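Local structure of CT263 (Chlamydia trachomatis, 4QAS) at residues 17-20 / 21-25; 84-88 / 89-93; 60-63 / 64-68. The protein probably acts as a nucleosidase of the MTAN type in the futalosine pathway of menaquinone synthesis. The protein carries 1 engineered substitution. One frame throughout, in Å; residues are numbered along the deposited sequence. Where two conformers were deposited one is given.

Contact 1: residues 17-20 / 21-25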
ATOM      1  N   ALA A  17       9.551  13.395   4.305  1.00 18.11           N
ATOM      2  CA  ALA A  17       8.968  13.331   2.970  1.00 17.91           C
ATOM      3  C   ALA A  17       9.104  11.940   2.398  1.00 16.18           C
ATOM      4  O   ALA A  17       8.177  11.424   1.762  1.00 16.59           O
ATOM      5  CB  ALA A  17       9.626  14.355   2.048  1.00 21.00           C
ATOM      6  N   GLU A  18      10.246  11.303   2.602  1.00 15.59           N
ATOM      7  CA  GLU A  18      10.399   9.955   2.084  1.00 14.56           C
ATOM      8  C   GLU A  18       9.396   9.016   2.734  1.00 13.67           C
ATOM      9  O   GLU A  18       8.862   8.134   2.070  1.00 13.83           O
ATOM     10  CB  GLU A  18      11.815   9.431   2.326  1.00 15.31           C
ATOM     11  CG  GLU A  18      12.933  10.080   1.480  1.00 16.29           C
ATOM     12  CD  GLU A  18      14.315   9.499   1.745  1.00 18.15           C
ATOM     13  OE1 GLU A  18      14.512   8.807   2.774  1.00 19.18           O
ATOM     14  OE2 GLU A  18      15.247   9.749   0.956  1.00 16.70           O
ATOM     15  N   ALA A  19       9.215   9.143   4.048  1.00 13.65           N
ATOM     16  CA  ALA A  19       8.412   8.220   4.838  1.00 12.79           C
ATOM     17  C   ALA A  19       6.919   8.394   4.646  1.00 14.01           C
ATOM     18  O   ALA A  19       6.169   7.457   4.962  1.00 14.88           O
ATOM     19  CB  ALA A  19       8.762   8.400   6.304  1.00 14.04           C
ATOM     20  N   ALA A  20       6.468   9.556   4.172  1.00 13.05           N
ATOM     21  CA  ALA A  20       5.071   9.949   4.366  1.00 15.91           C
ATOM     22  C   ALA A  20       4.082   8.910   3.834  1.00 14.93           C
ATOM     23  O   ALA A  20       3.125   8.540   4.528  1.00 15.66           O
ATOM     24  CB  ALA A  20       4.838  11.312   3.723  1.00 18.00           C
ATOM     25  N   ARG A  21       4.255   8.459   2.592  1.00 13.97           N
ATOM     26  CA  ARG A  21       3.221   7.590   2.024  1.00 14.83           C
ATOM     27  C   ARG A  21       3.269   6.192   2.624  1.00 14.92           C
ATOM     28  O   ARG A  21       2.224   5.560   2.784  1.00 15.03           O
ATOM     29  CB  ARG A  21       3.284   7.571   0.499  1.00 14.50           C
ATOM     30  CG  ARG A  21       3.055   8.943  -0.157  1.00 15.90           C
ATOM     31  CD  ARG A  21       1.730   9.605   0.203  1.00 16.56           C
ATOM     32  NE  ARG A  21       0.624   8.685   0.119  1.00 16.20           N
ATOM     33  CZ  ARG A  21      -0.539   8.861   0.708  1.00 17.99           C
ATOM     34  NH1 ARG A  21      -0.822  10.025   1.259  1.00 22.58           N
ATOM     35  NH2 ARG A  21      -1.478   7.928   0.660  1.00 22.94           N
ATOM     36  N   THR A  22       4.438   5.716   3.036  1.00 14.09           N
ATOM     37  CA  THR A  22       4.487   4.445   3.748  1.00 13.99           C
ATOM     38  C   THR A  22       3.788   4.537   5.097  1.00 13.44           C
ATOM     39  O   THR A  22       3.082   3.604   5.501  1.00 14.42           O
ATOM     40  CB  THR A  22       5.933   3.993   3.916  1.00 14.50           C
ATOM     41  OG1 THR A  22       6.488   3.720   2.617  1.00 13.28           O
ATOM     42  CG2 THR A  22       6.015   2.730   4.752  1.00 15.93           C
ATOM     43  N   LEU A  23       3.929   5.662   5.792  1.00 13.52           N
ATOM     44  CA  LEU A  23       3.256   5.835   7.062  1.00 15.48           C
ATOM     45  C   LEU A  23       1.748   5.900   6.893  1.00 15.49           C
ATOM     46  O   LEU A  23       1.031   5.581   7.844  1.00 18.27           O
ATOM     47  CB  LEU A  23       3.780   7.078   7.768  1.00 16.66           C
ATOM     48  CG  LEU A  23       5.218   6.991   8.319  1.00 17.76           C
ATOM     49  CD1 LEU A  23       5.700   8.361   8.745  1.00 19.65           C
ATOM     50  CD2 LEU A  23       5.272   6.019   9.470  1.00 18.07           C
ATOM     51  N   SER A  24       1.247   6.251   5.701  1.00 14.61           N
ATOM     52  CA  SER A  24      -0.187   6.219   5.445  1.00 15.61           C
ATOM     53  C   SER A  24      -0.703   4.808   5.152  1.00 14.54           C
ATOM     54  O   SER A  24      -1.894   4.568   5.277  1.00 15.89           O
ATOM     55  CB  SER A  24      -0.500   7.164   4.282  1.00 16.85           C
ATOM     56  OG  SER A  24      -1.873   7.351   4.172  1.00 19.93           O
ATOM     57  N   LEU A  25       0.158   3.888   4.742  1.00 14.66           N
ATOM     58  CA  LEU A  25      -0.294   2.561   4.306  1.00 14.93           C
ATOM     59  C   LEU A  25      -0.844   1.713   5.428  1.00 14.89           C
ATOM     60  O   LEU A  25      -1.661   0.832   5.176  1.00 16.80           O
ATOM     61  CB  LEU A  25       0.873   1.765   3.768  1.00 20.56           C
ATOM     62  CG  LEU A  25       1.487   2.122   2.463  1.00 21.32           C
ATOM     63  CD1 LEU A  25       2.549   1.016   2.182  1.00 23.53           C
ATOM     64  CD2 LEU A  25       0.447   2.177   1.382  1.00 25.83           C
TER
HETATM   65  O   HOH W   1       6.993   6.198   1.592  1.00 14.13           O
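Ala19 and Leu23 keep a full alpha-helical turn, with Leu23 N bonded to Ala19 O at 3.0 Å and an N-H...O angle of 160°, whereas the next bond, from Ser24 N to Ala20 O, is weak at 3.2 Å. Just before this turn helix 16-25 is kinked, at Arg21 and Thr22: neither N makes the usual bond to the carbonyl four residues back, and Arg21 N turns instead to the hydroxyl of Ser184 on helix 180-197. A water enters the bend. It donates to Glu18 O at 2.7 Å and accepts from Thr22 OG1, also at 2.7 Å, standing in for the helical bond between Thr22 and Glu18. Thr22 suits this place because its OG1, beside the backbone N (chi1 -65°), meets the water while its apolar part packs on Leu11 and Phe13.

On the apolar side, Leu23 CD1 lies 3.9 Å from Ala19 CB and its CG comes within 3.5 Å of Ala19 O. The small methyl of Ala19 lets the leucine branch lie alongside it, and the pair faces the sheet, with Ala19 against Val49 and Leu23 against Val47. Arg21 follows another course. Bent at chi2 and chi3, it brings its guanidinium round so that Ser24 CB stands 3.7 Å above one face, offset toward the rim. Its NE bonds Gln185 OE1. Ser24 O accepts a bond from Arg21 NH2 of the second subunit, and Ser24 OG bonds Ser24 O of that subunit, so the short serine serves a close approach between copies of the same residue. Here a helix is laid on the parallel strands 7-13 and 43-49 of an alpha/beta fold, its C-terminal turn at the dimer interface.

Contact 2: residues 84-88 / 89-93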
ATOM      1  N   ASN A  84      20.853   7.537 -18.395  1.00 18.59           N
ATOM      2  CA  ASN A  84      20.099   6.344 -18.775  1.00 20.99           C
ATOM      3  C   ASN A  84      19.226   5.797 -17.651  1.00 22.16           C
ATOM      4  O   ASN A  84      18.564   4.770 -17.847  1.00 22.46           O
ATOM      5  CB  ASN A  84      21.011   5.257 -19.344  1.00 25.91           C
ATOM      6  CG  ASN A  84      21.909   4.632 -18.307  1.00 25.76           C
ATOM      7  OD1 ASN A  84      21.647   4.692 -17.103  1.00 27.16           O
ATOM      8  ND2 ASN A  84      22.979   3.991 -18.779  1.00 32.70           N
ATOM      9  N   ILE A  85      19.214   6.444 -16.490  1.00 17.11           N
ATOM     10  CA  ILE A  85      18.292   6.104 -15.406  1.00 16.58           C
ATOM     11  C   ILE A  85      17.073   7.012 -15.539  1.00 15.06           C
ATOM     12  O   ILE A  85      17.211   8.230 -15.356  1.00 16.68           O
ATOM     13  CB  ILE A  85      18.975   6.323 -14.049  1.00 16.39           C
ATOM     14  CG1 ILE A  85      20.149   5.355 -13.895  1.00 18.24           C
ATOM     15  CG2 ILE A  85      17.990   6.163 -12.893  1.00 16.59           C
ATOM     16  CD1 ILE A  85      21.076   5.665 -12.731  1.00 20.27           C
ATOM     17  N   PRO A  86      15.892   6.488 -15.849  1.00 15.39           N
ATOM     18  CA  PRO A  86      14.711   7.342 -15.879  1.00 16.31           C
ATOM     19  C   PRO A  86      14.347   7.755 -14.461  1.00 16.08           C
ATOM     20  O   PRO A  86      14.701   7.073 -13.497  1.00 15.19           O
ATOM     21  CB  PRO A  86      13.629   6.438 -16.479  1.00 18.77           C
ATOM     22  CG  PRO A  86      14.030   5.085 -16.032  1.00 22.09           C
ATOM     23  CD  PRO A  86      15.543   5.067 -16.036  1.00 18.12           C
ATOM     24  N   LEU A  87      13.659   8.884 -14.322  1.00 14.76           N
ATOM     25  CA  LEU A  87      13.146   9.312 -13.025  1.00 14.22           C
ATOM     26  C   LEU A  87      11.869   8.561 -12.636  1.00 13.76           C
ATOM     27  O   LEU A  87      11.186   7.951 -13.466  1.00 15.87           O
ATOM     28  CB  LEU A  87      12.888  10.816 -13.014  1.00 14.94           C
ATOM     29  CG  LEU A  87      14.109  11.668 -13.368  1.00 15.00           C
ATOM     30  CD1 LEU A  87      13.805  13.109 -13.079  1.00 17.36           C
ATOM     31  CD2 LEU A  87      15.335  11.228 -12.586  1.00 14.78           C
ATOM     32  N   LEU A  88      11.555   8.606 -11.333  1.00 13.77           N
ATOM     33  CA  LEU A  88      10.348   7.973 -10.785  1.00 13.24           C
ATOM     34  C   LEU A  88      10.380   6.463 -10.938  1.00 15.82           C
ATOM     35  O   LEU A  88       9.330   5.815 -11.013  1.00 19.83           O
ATOM     36  CB  LEU A  88       9.058   8.560 -11.361  1.00 15.69           C
ATOM     37  CG  LEU A  88       8.776   9.941 -10.789  1.00 20.77           C
ATOM     38  CD1 LEU A  88       7.788  10.676 -11.665  1.00 26.89           C
ATOM     39  CD2 LEU A  88       8.233   9.827  -9.383  1.00 28.83           C
ATOM     40  N   LYS A  89      11.568   5.878 -10.972  1.00 14.02           N
ATOM     41  CA  LYS A  89      11.741   4.437 -11.099  1.00 14.71           C
ATOM     42  C   LYS A  89      12.354   3.888  -9.816  1.00 12.93           C
ATOM     43  O   LYS A  89      13.313   4.451  -9.281  1.00 12.86           O
ATOM     44  CB  LYS A  89      12.634   4.097 -12.285  1.00 14.87           C
ATOM     45  CG  LYS A  89      12.795   2.621 -12.534  1.00 15.86           C
ATOM     46  CD  LYS A  89      13.390   2.325 -13.878  1.00 18.83           C
ATOM     47  CE  LYS A  89      13.653   0.860 -14.036  1.00 20.28           C
ATOM     48  NZ  LYS A  89      12.403   0.068 -14.089  1.00 28.93           N
ATOM     49  N   THR A  90      11.816   2.782  -9.332  1.00 13.75           N
ATOM     50  CA  THR A  90      12.234   2.177  -8.085  0.63 13.81           C
ATOM     51  C   THR A  90      13.238   1.073  -8.366  1.00 14.43           C
ATOM     52  O   THR A  90      12.984   0.201  -9.200  1.00 16.80           O
ATOM     53  CB  THR A  90      11.004   1.614  -7.388  0.63 14.98           C
ATOM     54  OG1 THR A  90       9.994   2.634  -7.368  0.63 14.41           O
ATOM     55  CG2 THR A  90      11.366   1.147  -6.000  0.63 14.49           C
ATOM     56  N   TYR A  91      14.366   1.114  -7.674  1.00 12.98           N
ATOM     57  CA  TYR A  91      15.418   0.124  -7.786  1.00 12.80           C
ATOM     58  C   TYR A  91      15.676  -0.489  -6.425  1.00 12.42           C
ATOM     59  O   TYR A  91      15.401   0.113  -5.388  1.00 13.72           O
ATOM     60  CB  TYR A  91      16.718   0.778  -8.250  1.00 13.62           C
ATOM     61  CG  TYR A  91      16.674   1.322  -9.636  1.00 13.09           C
ATOM     62  CD1 TYR A  91      16.256   2.615  -9.900  1.00 14.96           C
ATOM     63  CD2 TYR A  91      17.100   0.546 -10.713  1.00 14.94           C
ATOM     64  CE1 TYR A  91      16.253   3.118 -11.177  1.00 15.32           C
ATOM     65  CE2 TYR A  91      17.109   1.047 -12.001  1.00 16.47           C
ATOM     66  CZ  TYR A  91      16.673   2.339 -12.236  1.00 16.69           C
ATOM     67  OH  TYR A  91      16.657   2.897 -13.506  1.00 19.36           O
ATOM     68  N   THR A  92      16.232  -1.692  -6.469  1.00 13.10           N
ATOM     69  CA  THR A  92      16.884  -2.272  -5.308  1.00 13.55           C
ATOM     70  C   THR A  92      18.388  -2.201  -5.494  1.00 14.91           C
ATOM     71  O   THR A  92      18.885  -2.252  -6.613  1.00 16.54           O
ATOM     72  CB  THR A  92      16.397  -3.705  -5.036  1.00 15.36           C
ATOM     73  OG1 THR A  92      16.912  -4.115  -3.753  1.00 18.26           O
ATOM     74  CG2 THR A  92      16.772  -4.677  -6.120  1.00 15.47           C
ATOM     75  N   ILE A  93      19.105  -2.050  -4.404  1.00 14.53           N
ATOM     76  CA  ILE A  93      20.551  -1.795  -4.436  1.00 13.27           C
ATOM     77  C   ILE A  93      21.342  -3.076  -4.216  1.00 15.56           C
ATOM     78  O   ILE A  93      21.026  -3.888  -3.328  1.00 16.16           O
ATOM     79  CB  ILE A  93      20.894  -0.729  -3.391  1.00 14.10           C
ATOM     80  CG1 ILE A  93      20.059   0.525  -3.626  1.00 14.58           C
ATOM     81  CG2 ILE A  93      22.379  -0.456  -3.369  1.00 13.83           C
ATOM     82  CD1 ILE A  93      20.170   1.118  -5.047  1.00 14.30           C
TER
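Tyr91 sets the phenol end of its side chain against Ile85 and Pro86, closing the short loop that leads from strand 71-80 into strand 90-99 of the central mixed sheet. Its OH lies 3.5 Å from Pro86 CD and 3.6 Å from Ile85 CG2, both van der Waals contacts with carbon. The same isoleucine methyl comes 3.9 Å from Tyr91 CE1, meeting the ring at a slant. Ile85 holds CG2 anti to its backbone N, which directs that branch toward the tyrosine, while its side chain also touches Gln138 and Ser164. A beta-branched residue suits this spot, since one branch can fill the angle beside the ring. Tyr91 is buried too, and its side chain also packs on Ala120 of strand 119-124.

Between these residues the chain reverses through Leu87 and Leu88. Leu88 has left-handed helical backbone angles (phi 64°), unusual for a leucine, and the bend resembles a type II turn. Ser164 of strand 158-167 spans it: its OG bonds both Pro86 O and Lys89 N, and backbone bonds tie Leu88 and Lys89 to the same residue. From there strand 90-99 runs antiparallel to strand 158-167. The Leu88 side chain lies on Lys182 and Leu183 of helix 180-197, about 4 Å from a bound sulfate that probably came from the crystallisation liquor.

Proline suits position 86 because its rigid ring offers carbon to two partners, CD to the tyrosine and CG to Lys89. The lysine chain is extended through its first three torsions and turns only at chi4 (67°), so the aliphatic part crosses the proline before the ammonium end leads off, with Lys89 CD 3.6 Å from Pro86 CG.

Contact 3: residues 60-63 / 64-68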
ATOM      1  N   GLN A  60      24.019   9.691  15.994  1.00 28.42           N
ATOM      2  CA  GLN A  60      23.181   9.088  17.025  1.00 28.58           C
ATOM      3  C   GLN A  60      21.753   8.804  16.557  1.00 30.59           C
ATOM      4  O   GLN A  60      20.959   8.289  17.353  1.00 31.52           O
ATOM      5  CB  GLN A  60      23.201   9.964  18.273  1.00 30.75           C
ATOM      6  CG  GLN A  60      24.586   9.990  18.925  1.00 33.03           C
ATOM      7  CD  GLN A  60      24.623  10.763  20.223  1.00 54.19           C
ATOM      8  OE1 GLN A  60      25.272  11.804  20.314  1.00 63.90           O
ATOM      9  NE2 GLN A  60      23.934  10.250  21.242  1.00 40.51           N
ATOM     10  N   ALA A  61      21.405   9.100  15.307  1.00 25.55           N
ATOM     11  CA  ALA A  61      20.115   8.668  14.789  1.00 28.48           C
ATOM     12  C   ALA A  61      20.022   7.150  14.710  1.00 30.48           C
ATOM     13  O   ALA A  61      18.915   6.597  14.746  1.00 31.05           O
ATOM     14  CB  ALA A  61      19.899   9.258  13.401  1.00 27.70           C
ATOM     15  N   LEU A  62      21.162   6.464  14.559  1.00 26.68           N
ATOM     16  CA  LEU A  62      21.219   5.006  14.447  1.00 26.79           C
ATOM     17  C   LEU A  62      22.417   4.459  15.202  1.00 28.62           C
ATOM     18  O   LEU A  62      23.002   3.441  14.814  1.00 34.01           O
ATOM     19  CB  LEU A  62      21.326   4.563  12.976  1.00 32.30           C
ATOM     20  CG  LEU A  62      20.079   4.219  12.184  1.00 38.42           C
ATOM     21  CD1 LEU A  62      20.536   3.647  10.843  1.00 25.56           C
ATOM     22  CD2 LEU A  62      19.156   3.245  12.878  1.00 28.22           C
ATOM     23  N   SER A  63      22.801   5.125  16.279  1.00 28.49           N
ATOM     24  CA  SER A  63      23.929   4.702  17.074  1.00 29.91           C
ATOM     25  C   SER A  63      23.559   4.917  18.539  1.00 36.45           C
ATOM     26  O   SER A  63      23.297   6.057  18.937  1.00 37.54           O
ATOM     27  CB  SER A  63      25.154   5.525  16.715  1.00 28.66           C
ATOM     28  OG  SER A  63      26.265   5.115  17.488  1.00 30.73           O
ATOM     29  N   PRO A  64      23.498   3.833  19.345  1.00 35.09           N
ATOM     30  CA  PRO A  64      23.710   2.437  18.940  1.00 29.82           C
ATOM     31  C   PRO A  64      22.611   1.969  18.001  1.00 31.14           C
ATOM     32  O   PRO A  64      21.494   2.495  18.047  1.00 34.56           O
ATOM     33  CB  PRO A  64      23.629   1.662  20.258  1.00 35.73           C
ATOM     34  CG  PRO A  64      22.814   2.503  21.147  1.00 39.32           C
ATOM     35  CD  PRO A  64      23.088   3.932  20.758  1.00 38.16           C
ATOM     36  N   PRO A  65      22.932   1.020  17.122  1.00 29.49           N
ATOM     37  CA  PRO A  65      21.939   0.567  16.163  1.00 30.12           C
ATOM     38  C   PRO A  65      20.830  -0.196  16.858  1.00 29.42           C
ATOM     39  O   PRO A  65      21.061  -0.894  17.861  1.00 31.00           O
ATOM     40  CB  PRO A  65      22.746  -0.347  15.224  1.00 32.46           C
ATOM     41  CG  PRO A  65      23.865  -0.800  16.008  1.00 38.00           C
ATOM     42  CD  PRO A  65      24.206   0.302  16.967  1.00 33.93           C
ATOM     43  N   PRO A  66      19.599  -0.086  16.369  1.00 29.97           N
ATOM     44  CA  PRO A  66      18.500  -0.886  16.916  1.00 36.04           C
ATOM     45  C   PRO A  66      18.804  -2.375  16.840  1.00 31.02           C
ATOM     46  O   PRO A  66      19.196  -2.898  15.797  1.00 28.46           O
ATOM     47  CB  PRO A  66      17.322  -0.511  16.009  1.00 35.60           C
ATOM     48  CG  PRO A  66      17.656   0.825  15.498  1.00 37.48           C
ATOM     49  CD  PRO A  66      19.130   0.851  15.338  1.00 30.31           C
ATOM     50  N   SER A  67      18.568  -3.065  17.939  1.00 33.03           N
ATOM     51  CA  SER A  67      18.777  -4.501  18.013  1.00 27.14           C
ATOM     52  C   SER A  67      17.443  -5.230  17.848  1.00 30.55           C
ATOM     53  O   SER A  67      16.360  -4.658  18.024  1.00 35.17           O
ATOM     54  CB  SER A  67      19.398  -4.867  19.359  1.00 41.19           C
ATOM     55  OG  SER A  67      18.541  -4.452  20.407  1.00 45.25           O
ATOM     56  N   GLY A  68      17.540  -6.494  17.450  1.00 26.97           N
ATOM     57  CA  GLY A  68      16.431  -7.420  17.542  1.00 26.93           C
ATOM     58  C   GLY A  68      15.605  -7.591  16.287  1.00 24.81           C
ATOM     59  O   GLY A  68      14.719  -8.453  16.273  1.00 27.97           O
TER
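A type VIb turn at Leu62-Pro65, built on the cis peptide bond between Ser63 and Pro64, reverses the chain in the connection between strands 43-49 and 71-80. Leu62 and Pro66 meet across it: Leu62 CD2 lies 3.4 Å from Pro66 CD, tighter than usual for two carbons, and the side chains cross at about a right angle. The leucine's first torsion, -94°, is displaced from a staggered value, as might be expected where its branch is pressed against a rigid ring. Leucine suits the inner position, being buried among Phe146, Ile147 and Trp72, while Pro65 and Pro66 also rest on Trp72. Leu62 O faces the turn and receives a CA-H...O contact from Pro65 CA at 3.3 Å, with an angle of 122° at the hydrogen. Its conventional donor is Gln150 NE2 on helix 144-153. Pro65, at the last position, has no N-H, so the closing bond to Leu62 O cannot form, and Pro64 and Pro66 on either side offer none either. The turn's shape therefore probably depends on the cis peptide, restricted ring torsions and apolar contact, with a glutamine side chain serving the inward carbonyl.

Contact 1 and contact 2 are partly buried, whereas contact 3 lies at the surface, on the opposite side of the chain's centre from contact 2. All three border the mixed sheet: the helix of contact 1 rests on strands 7-13 and 43-49, contact 2 feeds strand 90-99, and contact 3 precedes strand 71-80. Helix 180-197 is a shared neighbour of contacts 1 and 2, while contact 3 leans on helix 144-153. Their chemistry follows their places. Backbone bonds, water and subunit-bridging polar groups mark contact 1; aromatic and aliphatic carbon meets beside a serine-braced turn in contact 2; contact 3 probably owes its shape to proline stiffness and a cis peptide. Of the three, contact 1 alone reaches the second subunit.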